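Local coordinates for protein thioredoxin reductase (PDB 4NTD) that is an FAD-dependent dithiol oxidase-like flavoenzyme of the thioredoxin reductase family, linked to disulfide formation in the natural product holomycin, at residues Gly42-Ala45 and Ala46-Leu49; Arg152-Trp155 and Gly156-Leu159; Leu200-Gly204 and Leu205-Asp209; Ala309-Gly312 and Ser313-Ala316. All coordinates share one frame; numbering follows the deposited sequence. Where two conformers were deposited one is given.

Interaction 1 of 4, residues Gly42-Ala45 and Ala46-Leu49; sequences GLNA and ALVL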
loop_
_atom_site.group_PDB
_atom_site.type_symbol
_atom_site.label_atom_id
_atom_site.label_comp_id
_atom_site.label_asym_id
_atom_site.label_seq_id
_atom_site.Cartn_x
_atom_site.Cartn_y
_atom_site.Cartn_z
ATOM N N GLY A 42 -10.291 -0.531 -4.893
ATOM C CA GLY A 42 -11.314 0.441 -5.246
ATOM C C GLY A 42 -11.930 1.118 -4.034
ATOM O O GLY A 42 -12.193 2.319 -4.058
ATOM N N LEU A 43 -12.159 0.354 -2.969
ATOM C CA LEU A 43 -12.772 0.915 -1.764
ATOM C C LEU A 43 -11.894 1.970 -1.099
ATOM O O LEU A 43 -12.397 3.024 -0.705
ATOM C CB LEU A 43 -13.133 -0.177 -0.752
ATOM C CG LEU A 43 -14.376 -1.015 -1.072
ATOM C CD1 LEU A 43 -14.483 -2.172 -0.093
ATOM C CD2 LEU A 43 -15.644 -0.172 -1.053
ATOM N N ASN A 44 -10.596 1.709 -0.969
ATOM C CA ASN A 44 -9.730 2.695 -0.316
ATOM C C ASN A 44 -9.519 3.929 -1.203
ATOM O O ASN A 44 -9.364 5.038 -0.689
ATOM C CB ASN A 44 -8.400 2.088 0.154
ATOM C CG ASN A 44 -7.914 2.689 1.472
ATOM O OD1 ASN A 44 -7.486 1.969 2.376
ATOM N ND2 ASN A 44 -7.987 4.012 1.588
ATOM N N ALA A 45 -9.534 3.749 -2.523
ATOM C CA ALA A 45 -9.514 4.892 -3.438
ATOM C C ALA A 45 -10.758 5.761 -3.230
ATOM O O ALA A 45 -10.655 6.978 -3.073
ATOM C CB ALA A 45 -9.420 4.429 -4.887
ATOM N N ALA A 46 -11.926 5.125 -3.212
ATOM C CA ALA A 46 -13.195 5.832 -3.014
ATOM C C ALA A 46 -13.278 6.525 -1.652
ATOM O O ALA A 46 -13.825 7.624 -1.546
ATOM C CB ALA A 46 -14.368 4.877 -3.187
ATOM N N LEU A 47 -12.738 5.880 -0.619
ATOM C CA LEU A 47 -12.759 6.434 0.735
ATOM C C LEU A 47 -12.046 7.786 0.789
ATOM O O LEU A 47 -12.597 8.767 1.296
ATOM C CB LEU A 47 -12.119 5.451 1.724
ATOM C CG LEU A 47 -11.983 5.892 3.186
ATOM C CD1 LEU A 47 -13.319 6.339 3.757
ATOM C CD2 LEU A 47 -11.391 4.769 4.024
ATOM N N VAL A 48 -10.833 7.836 0.251
ATOM C CA VAL A 48 -10.039 9.068 0.257
ATOM C C VAL A 48 -10.677 10.129 -0.653
ATOM O O VAL A 48 -10.744 11.305 -0.288
ATOM C CB VAL A 48 -8.569 8.787 -0.133
ATOM C CG1 VAL A 48 -7.778 10.080 -0.288
ATOM C CG2 VAL A 48 -7.914 7.888 0.911
ATOM N N LEU A 49 -11.165 9.710 -1.819
ATOM C CA LEU A 49 -11.796 10.639 -2.764
ATOM C C LEU A 49 -13.092 11.251 -2.229
ATOM O O LEU A 49 -13.332 12.447 -2.410
ATOM C CB LEU A 49 -12.054 9.956 -4.110
ATOM C CG LEU A 49 -10.799 9.633 -4.926
ATOM C CD1 LEU A 49 -11.122 8.638 -6.031
ATOM C CD2 LEU A 49 -10.177 10.900 -5.498
#
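Ala46 N donates to Gly42 O at 2.9 Å, and the same i to i+4 pattern repeats for the next three residues, so Gly42-Ala45 and Ala46-Leu49 are successive turns of helix 40-51. The rungs are not equal: Leu47 N lies 2.9 Å from Leu43 O, whereas Val48 N to Asn44 O stretches to 3.3 Å, although that bond is nearly straight at 168°. This is the first helix of a Rossmann-type beta-alpha-beta unit, running between strands 31-36 and 56-60, and Gly42 fits the last glycine of its GxGxxG pattern, next to the FAD-binding Gly41.

Along the helix the side chains meet mostly carbonyl oxygens of the turn before. Leu49 holds CG anti to its own carbonyl carbon (chi1 -70°), which lays CG over Ala45 O at 3.2 Å. Val48 places CG2 beside its backbone N, and from there the methyl reaches 3.9 Å from Asn44 ND2, the amide and the valine branch passing at a slant. The amide itself is engaged across the dimer: Asn44 ND2 donates to Gly74 O of the second subunit, and Asn44 OD1 accepts from Leu76 N of that subunit. Ala46 turns its methyl to Val56 and Leu58 of strand 56-60, while Leu43 packs on Leu87 and Arg91 of helix 83-96.

Both hydrogen-bonding ends of the Asn44 amide are thus satisfied by main-chain groups of the other chain, which fixes its flip; within these two otherwise apolar turns, it supplies two hydrogen bonds to the second subunit.

Interaction 2 of 4, residues Arg152-Trp155 and Gly156-Leu159; sequences RERW and GKDL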
loop_
_atom_site.group_PDB
_atom_site.type_symbol
_atom_site.label_atom_id
_atom_site.label_comp_id
_atom_site.label_asym_id
_atom_site.label_seq_id
_atom_site.Cartn_x
_atom_site.Cartn_y
_atom_site.Cartn_z
ATOM N N ARG A 152 -11.464 -27.373 -8.553
ATOM C CA ARG A 152 -12.495 -26.334 -8.411
ATOM C C ARG A 152 -13.198 -26.391 -7.059
ATOM O O ARG A 152 -13.414 -25.357 -6.422
ATOM C CB ARG A 152 -13.556 -26.446 -9.514
ATOM C CG ARG A 152 -13.257 -25.648 -10.772
ATOM C CD ARG A 152 -14.529 -25.314 -11.541
ATOM N NE ARG A 152 -15.297 -26.508 -11.902
ATOM C CZ ARG A 152 -16.389 -26.955 -11.273
ATOM N NH1 ARG A 152 -16.896 -26.320 -10.218
ATOM N NH2 ARG A 152 -16.987 -28.058 -11.711
ATOM N N GLU A 153 -13.546 -27.605 -6.635
ATOM C CA GLU A 153 -14.305 -27.804 -5.411
ATOM C C GLU A 153 -13.512 -27.381 -4.168
ATOM O O GLU A 153 -14.078 -26.818 -3.230
ATOM C CB GLU A 153 -14.747 -29.270 -5.301
ATOM C CG GLU A 153 -15.796 -29.685 -6.331
ATOM C CD GLU A 153 -15.210 -30.081 -7.676
ATOM O OE1 GLU A 153 -13.972 -30.020 -7.840
ATOM O OE2 GLU A 153 -15.996 -30.451 -8.574
ATOM N N ARG A 154 -12.207 -27.644 -4.176
ATOM C CA ARG A 154 -11.363 -27.401 -3.005
ATOM C C ARG A 154 -10.616 -26.063 -3.008
ATOM O O ARG A 154 -9.963 -25.725 -2.021
ATOM C CB ARG A 154 -10.370 -28.557 -2.839
ATOM C CG ARG A 154 -11.011 -29.941 -2.760
ATOM C CD ARG A 154 -12.157 -30.027 -1.758
ATOM N NE ARG A 154 -11.748 -29.690 -0.396
ATOM C CZ ARG A 154 -12.571 -29.647 0.652
ATOM N NH1 ARG A 154 -13.867 -29.916 0.513
ATOM N NH2 ARG A 154 -12.099 -29.330 1.852
ATOM N N TRP A 155 -10.716 -25.310 -4.105
ATOM C CA TRP A 155 -10.067 -23.995 -4.231
ATOM C C TRP A 155 -10.448 -23.072 -3.070
ATOM O O TRP A 155 -11.632 -22.868 -2.793
ATOM C CB TRP A 155 -10.451 -23.361 -5.572
ATOM C CG TRP A 155 -9.946 -21.958 -5.834
ATOM C CD1 TRP A 155 -10.712 -20.847 -6.050
ATOM C CD2 TRP A 155 -8.579 -21.528 -5.954
ATOM N NE1 TRP A 155 -9.912 -19.754 -6.286
ATOM C CE2 TRP A 155 -8.599 -20.143 -6.231
ATOM C CE3 TRP A 155 -7.341 -22.176 -5.850
ATOM C CZ2 TRP A 155 -7.432 -19.395 -6.403
ATOM C CZ3 TRP A 155 -6.179 -21.428 -6.020
ATOM C CH2 TRP A 155 -6.236 -20.053 -6.294
ATOM N N GLY A 156 -9.437 -22.540 -2.385
ATOM C CA GLY A 156 -9.647 -21.651 -1.239
ATOM C C GLY A 156 -9.795 -22.349 0.103
ATOM O O GLY A 156 -9.783 -21.693 1.149
ATOM N N LYS A 157 -9.939 -23.675 0.080
ATOM C CA LYS A 157 -10.050 -24.474 1.296
ATOM C C LYS A 157 -8.730 -25.200 1.557
ATOM O O LYS A 157 -7.990 -24.827 2.467
ATOM C CB LYS A 157 -11.214 -25.465 1.185
ATOM C CG LYS A 157 -12.577 -24.800 1.054
ATOM C CD LYS A 157 -13.682 -25.824 0.863
ATOM C CE LYS A 157 -15.027 -25.154 0.629
ATOM N NZ LYS A 157 -16.158 -26.088 0.880
ATOM N N ASP A 158 -8.437 -26.224 0.755
ATOM C CA ASP A 158 -7.171 -26.962 0.858
ATOM C C ASP A 158 -6.508 -27.239 -0.506
ATOM O O ASP A 158 -5.536 -27.993 -0.585
ATOM C CB ASP A 158 -7.356 -28.253 1.674
ATOM C CG ASP A 158 -8.628 -29.002 1.323
ATOM O OD1 ASP A 158 -9.181 -29.683 2.212
ATOM O OD2 ASP A 158 -9.087 -28.906 0.168
ATOM N N LEU A 159 -7.043 -26.630 -1.566
ATOM C CA LEU A 159 -6.326 -26.451 -2.824
ATOM C C LEU A 159 -6.092 -24.946 -2.923
ATOM O O LEU A 159 -7.040 -24.173 -3.073
ATOM C CB LEU A 159 -7.137 -26.983 -4.014
ATOM C CG LEU A 159 -6.471 -27.093 -5.400
ATOM C CD1 LEU A 159 -6.283 -25.735 -6.061
ATOM C CD2 LEU A 159 -5.150 -27.848 -5.351
HETATM O O HOH W 1 -16.608 -27.260 -1.739
#
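Arg154 grips Asp158 side-on across the turn that leads from helix 151-154 into strand 159-160, an outer strand of a five-stranded parallel sheet; Trp155 and Gly156 are part of the FAD pocket. Arg154 NE donates to Asp158 OD2 at 2.8 Å, almost straight and in the guanidinium plane, using the syn lone pair of the oxygen. The second bond, Arg154 NH2 to Asp158 OD1 at 3.0 Å, meets that oxygen from above the carboxylate, with the two planes 35° apart. Bends at its second and third side-chain torsions curl the arginine back over its own turn to make this grip.

Lys157 crosses the arginine at about a right angle, its CD lying over one guanidinium face, toward the rim, 4.0 Å from Arg154 CZ. Lys157 NZ donates to a water that in turn donates to Glu153 O, and NZ stays 4.5 Å from the like-charged Arg154 NH1. In the backbone, Arg154 O accepts from the N atoms of Lys157, Asp158 and Leu159, three donors closing the turn. At phi 88°, any side chain at Gly156 would clash with Trp155 O.

In the next shell, Arg154 NH1 forms a salt bridge with Asp235, and Asp158 OD1 also accepts from Leu237 N. With an alanine at Arg154, the carboxylates of Asp158 and Asp235 would probably lose the cation they share and Asp158 would be freer to turn. Trp155, which touches the FAD and His161, is backed by Leu159: Trp155 CE3 lies 3.7 Å from Leu159 CD1, and Trp155 CA sends a CH toward Leu159 O at 3.2 Å.

Interaction 3 of 4, residues Leu200-Gly204 and Leu205-Asp209; sequences LFRHG and LELTD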
loop_
_atom_site.group_PDB
_atom_site.type_symbol
_atom_site.label_atom_id
_atom_site.label_comp_id
_atom_site.label_asym_id
_atom_site.label_seq_id
_atom_site.Cartn_x
_atom_site.Cartn_y
_atom_site.Cartn_z
ATOM N N LEU A 200 6.644 -32.342 -4.825
ATOM C CA LEU A 200 6.263 -31.862 -6.150
ATOM C C LEU A 200 5.756 -33.028 -6.987
ATOM O O LEU A 200 6.479 -33.999 -7.209
ATOM C CB LEU A 200 7.446 -31.194 -6.858
ATOM C CG LEU A 200 7.216 -30.739 -8.309
ATOM C CD1 LEU A 200 6.136 -29.671 -8.389
ATOM C CD2 LEU A 200 8.506 -30.236 -8.935
ATOM N N PHE A 201 4.511 -32.928 -7.442
ATOM C CA PHE A 201 3.960 -33.869 -8.409
ATOM C C PHE A 201 4.307 -33.319 -9.790
ATOM O O PHE A 201 3.685 -32.364 -10.253
ATOM C CB PHE A 201 2.452 -34.015 -8.202
ATOM C CG PHE A 201 2.090 -34.577 -6.856
ATOM C CD1 PHE A 201 2.025 -35.950 -6.659
ATOM C CD2 PHE A 201 1.843 -33.738 -5.775
ATOM C CE1 PHE A 201 1.706 -36.476 -5.418
ATOM C CE2 PHE A 201 1.524 -34.259 -4.532
ATOM C CZ PHE A 201 1.456 -35.630 -4.352
ATOM N N ARG A 202 5.309 -33.905 -10.444
ATOM C CA ARG A 202 5.853 -33.322 -11.676
ATOM C C ARG A 202 4.814 -33.151 -12.782
ATOM O O ARG A 202 4.852 -32.158 -13.506
ATOM C CB ARG A 202 7.040 -34.125 -12.212
ATOM C CG ARG A 202 7.728 -33.440 -13.385
ATOM C CD ARG A 202 9.014 -34.138 -13.796
ATOM N NE ARG A 202 8.777 -35.363 -14.552
ATOM C CZ ARG A 202 8.731 -35.425 -15.879
ATOM N NH1 ARG A 202 8.898 -34.329 -16.607
ATOM N NH2 ARG A 202 8.515 -36.587 -16.480
ATOM N N HIS A 203 3.902 -34.113 -12.924
ATOM C CA HIS A 203 2.806 -33.984 -13.897
ATOM C C HIS A 203 3.324 -33.722 -15.323
ATOM O O HIS A 203 2.719 -32.968 -16.088
ATOM C CB HIS A 203 1.858 -32.859 -13.440
ATOM C CG HIS A 203 0.532 -32.851 -14.134
ATOM N ND1 HIS A 203 -0.312 -33.937 -14.130
ATOM C CD2 HIS A 203 -0.109 -31.880 -14.826
ATOM C CE1 HIS A 203 -1.410 -33.645 -14.802
ATOM N NE2 HIS A 203 -1.314 -32.401 -15.235
ATOM N N GLY A 204 4.459 -34.330 -15.666
ATOM C CA GLY A 204 5.083 -34.129 -16.977
ATOM C C GLY A 204 5.661 -32.744 -17.247
ATOM O O GLY A 204 5.958 -32.413 -18.398
ATOM N N LEU A 205 5.818 -31.931 -16.202
ATOM C CA LEU A 205 6.495 -30.639 -16.318
ATOM C C LEU A 205 7.967 -30.859 -16.657
ATOM O O LEU A 205 8.621 -31.708 -16.051
ATOM C CB LEU A 205 6.383 -29.875 -14.995
ATOM C CG LEU A 205 6.839 -28.419 -14.931
ATOM C CD1 LEU A 205 5.983 -27.540 -15.831
ATOM C CD2 LEU A 205 6.765 -27.941 -13.487
ATOM N N GLU A 206 8.485 -30.102 -17.621
ATOM C CA GLU A 206 9.895 -30.199 -18.001
ATOM C C GLU A 206 10.764 -29.575 -16.912
ATOM O O GLU A 206 10.663 -28.375 -16.647
ATOM C CB GLU A 206 10.157 -29.487 -19.335
ATOM C CG GLU A 206 9.370 -30.027 -20.527
ATOM C CD GLU A 206 9.960 -31.293 -21.129
ATOM O OE1 GLU A 206 10.799 -31.951 -20.477
ATOM O OE2 GLU A 206 9.576 -31.633 -22.269
ATOM N N LEU A 207 11.604 -30.394 -16.282
ATOM C CA LEU A 207 12.541 -29.926 -15.255
ATOM C C LEU A 207 13.939 -29.780 -15.847
ATOM O O LEU A 207 14.389 -30.635 -16.611
ATOM C CB LEU A 207 12.592 -30.908 -14.078
ATOM C CG LEU A 207 11.699 -30.687 -12.849
ATOM C CD1 LEU A 207 10.394 -29.966 -13.169
ATOM C CD2 LEU A 207 11.436 -32.028 -12.172
ATOM N N THR A 208 14.619 -28.696 -15.483
ATOM C CA THR A 208 16.007 -28.482 -15.881
ATOM C C THR A 208 16.940 -29.116 -14.854
ATOM O O THR A 208 16.501 -29.537 -13.782
ATOM C CB THR A 208 16.340 -26.981 -15.987
ATOM O OG1 THR A 208 16.261 -26.373 -14.691
ATOM C CG2 THR A 208 15.377 -26.277 -16.941
ATOM N N ASP A 209 18.228 -29.178 -15.182
ATOM C CA ASP A 209 19.232 -29.666 -14.236
ATOM C C ASP A 209 19.276 -28.791 -12.979
ATOM O O ASP A 209 19.418 -29.306 -11.869
ATOM C CB ASP A 209 20.621 -29.724 -14.886
ATOM C CG ASP A 209 20.760 -30.861 -15.894
ATOM O OD1 ASP A 209 21.794 -30.902 -16.593
ATOM O OD2 ASP A 209 19.850 -31.715 -15.989
#
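Arg202 and Leu205 close a type I' beta turn at the end of strand 198-201, in the second parallel sheet of the fold, where the chain leaves the sheet for helix 209-217. Two hydrogen bonds link this pair. Leu205 N donates to Arg202 O at 2.9 Å, the bond of the turn, and in one of the two conformers of the arginine side chain Arg202 NH1 returns to Leu205 O at 2.7 Å, reaching it from above the carbonyl plane. With CG anti to the backbone N (chi1 -173°) and a bend at chi3, the arginine chain in that conformer folds over the turn and sets its guanidinium against Gly204 CA. His203 ND1 is hydrogen-bonded to Val227 N, and at the far end of the loop the Thr208 side chain N-caps the helix that follows.

Charge ties the arginine outward: Arg202 NE forms a salt bridge with Glu224, so the guanidinium is held by a carboxylate and by a main-chain oxygen.

The remaining contacts are apolar. Leu205 packs on Ala184 and Leu207 on Val185 of helix 184-191, and Leu207 also leans on Val222. Aliphatic carbon meets aliphatic carbon at a slant where, in the same conformer, Arg202 CD approaches Leu207 CD2 to 3.6 Å.

Interaction 4 of 4, residues Ala309-Gly312 and Ser313-Ala316; sequences AGMG and SAAA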
loop_
_atom_site.group_PDB
_atom_site.type_symbol
_atom_site.label_atom_id
_atom_site.label_comp_id
_atom_site.label_asym_id
_atom_site.label_seq_id
_atom_site.Cartn_x
_atom_site.Cartn_y
_atom_site.Cartn_z
ATOM N N ALA A 309 -5.214 -1.920 -0.970
ATOM C CA ALA A 309 -5.768 -0.764 -0.260
ATOM C C ALA A 309 -4.790 0.410 -0.289
ATOM O O ALA A 309 -5.182 1.549 -0.555
ATOM C CB ALA A 309 -6.107 -1.130 1.179
ATOM N N GLY A 310 -3.518 0.120 -0.020
ATOM C CA GLY A 310 -2.466 1.136 -0.037
ATOM C C GLY A 310 -2.339 1.839 -1.376
ATOM O O GLY A 310 -2.174 3.060 -1.429
ATOM N N MET A 311 -2.423 1.088 -2.467
ATOM C CA MET A 311 -2.331 1.697 -3.786
ATOM C C MET A 311 -3.613 2.447 -4.166
ATOM O O MET A 311 -3.559 3.406 -4.938
ATOM C CB MET A 311 -1.942 0.654 -4.831
ATOM C CG MET A 311 -0.474 0.258 -4.742
ATOM S SD MET A 311 0.627 1.681 -4.894
ATOM C CE MET A 311 -0.065 2.448 -6.358
ATOM N N GLY A 312 -4.755 2.032 -3.616
ATOM C CA GLY A 312 -5.996 2.795 -3.766
ATOM C C GLY A 312 -5.880 4.184 -3.158
ATOM O O GLY A 312 -6.267 5.176 -3.774
ATOM N N SER A 313 -5.321 4.252 -1.952
ATOM C CA SER A 313 -5.081 5.532 -1.291
ATOM C C SER A 313 -4.108 6.402 -2.096
ATOM O O SER A 313 -4.344 7.598 -2.274
ATOM C CB SER A 313 -4.547 5.315 0.128
ATOM O OG SER A 313 -4.359 6.552 0.794
ATOM N N ALA A 314 -3.025 5.798 -2.586
ATOM C CA ALA A 314 -2.028 6.530 -3.373
ATOM C C ALA A 314 -2.618 7.083 -4.671
ATOM O O ALA A 314 -2.304 8.203 -5.076
ATOM C CB ALA A 314 -0.824 5.649 -3.665
ATOM N N ALA A 315 -3.480 6.299 -5.315
ATOM C CA ALA A 315 -4.168 6.745 -6.525
ATOM C C ALA A 315 -5.088 7.929 -6.236
ATOM O O ALA A 315 -5.094 8.908 -6.981
ATOM C CB ALA A 315 -4.952 5.597 -7.145
ATOM N N ALA A 316 -5.848 7.838 -5.146
ATOM C CA ALA A 316 -6.753 8.918 -4.736
ATOM C C ALA A 316 -5.997 10.226 -4.483
ATOM O O ALA A 316 -6.434 11.297 -4.906
ATOM C CB ALA A 316 -7.524 8.510 -3.492
#
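Ser313 N donates to Ala309 O at 3.0 Å, the first of four regular i to i+4 bonds that make Ala309-Gly312 and Ser313-Ala316 adjoining turns near the start of the long helix 305-338. The other rungs, from Ala314 N to Gly310 O, Ala315 N to Met311 O and Ala316 N to Gly312 O, span much the same length and bend little. Glycine and alanine make up six of the eight residues, consistent with the close approach of the Rossmann-type helix 40-51; the second subunit also lies against these turns.

The small side chains meet backbone oxygens of the turn before. Ala316 CB is 3.6 Å from Gly312 O, and Ser313 CB comes to 3.6 Å from Gly310 O. Met311 is the one long side chain here; in one of its two conformers, with all three torsions turned the same way (chi1 -74°, chi2 -57°), it curls forward alongside the helix rather than stretching away from it. Even so, its apolar approach to the next turn is a loose one, Met311 CE lying 4.3 Å from Ala314 CB in that conformer.

Outside the two turns, Ala309 touches Asn44, and both Ser313 and Ala316 touch Val48. Toward the other chain, Gly310 O accepts from Ser307 OG of the second subunit in addition to its helical bond, and Ala314 packs on that same serine, so Gly310 and Ala314 face the second subunit; Ser313 packs on Leu304 of that chain. Within the helix, the closest of these methyl-to-carbonyl contacts is Ala315 CB, 3.4 Å from Met311 O.

How the interactions relate
Along the chain the four contacts follow in series, but in space they fall into one close pair and two outliers. Interactions 1 and 4 have centres 7 Å apart: helix 40-51, which packs on the sheet of strands 31-36 and 56-60, lies against helix 305-338, with Ala45 CB 3.4 Å from Gly312 O, and both reach the second subunit, joining the chain's first and last helices at the dimer interface near the FAD. Interactions 2 and 3 border strands 159-160 and 198-201 of the second parallel sheet, centres about 23 Å apart, and lie 30 to 44 Å, centre to centre, from the pair, across the chain's centre. Interaction 2 touches the flavin cofactor; interaction 3 is a remote surface turn.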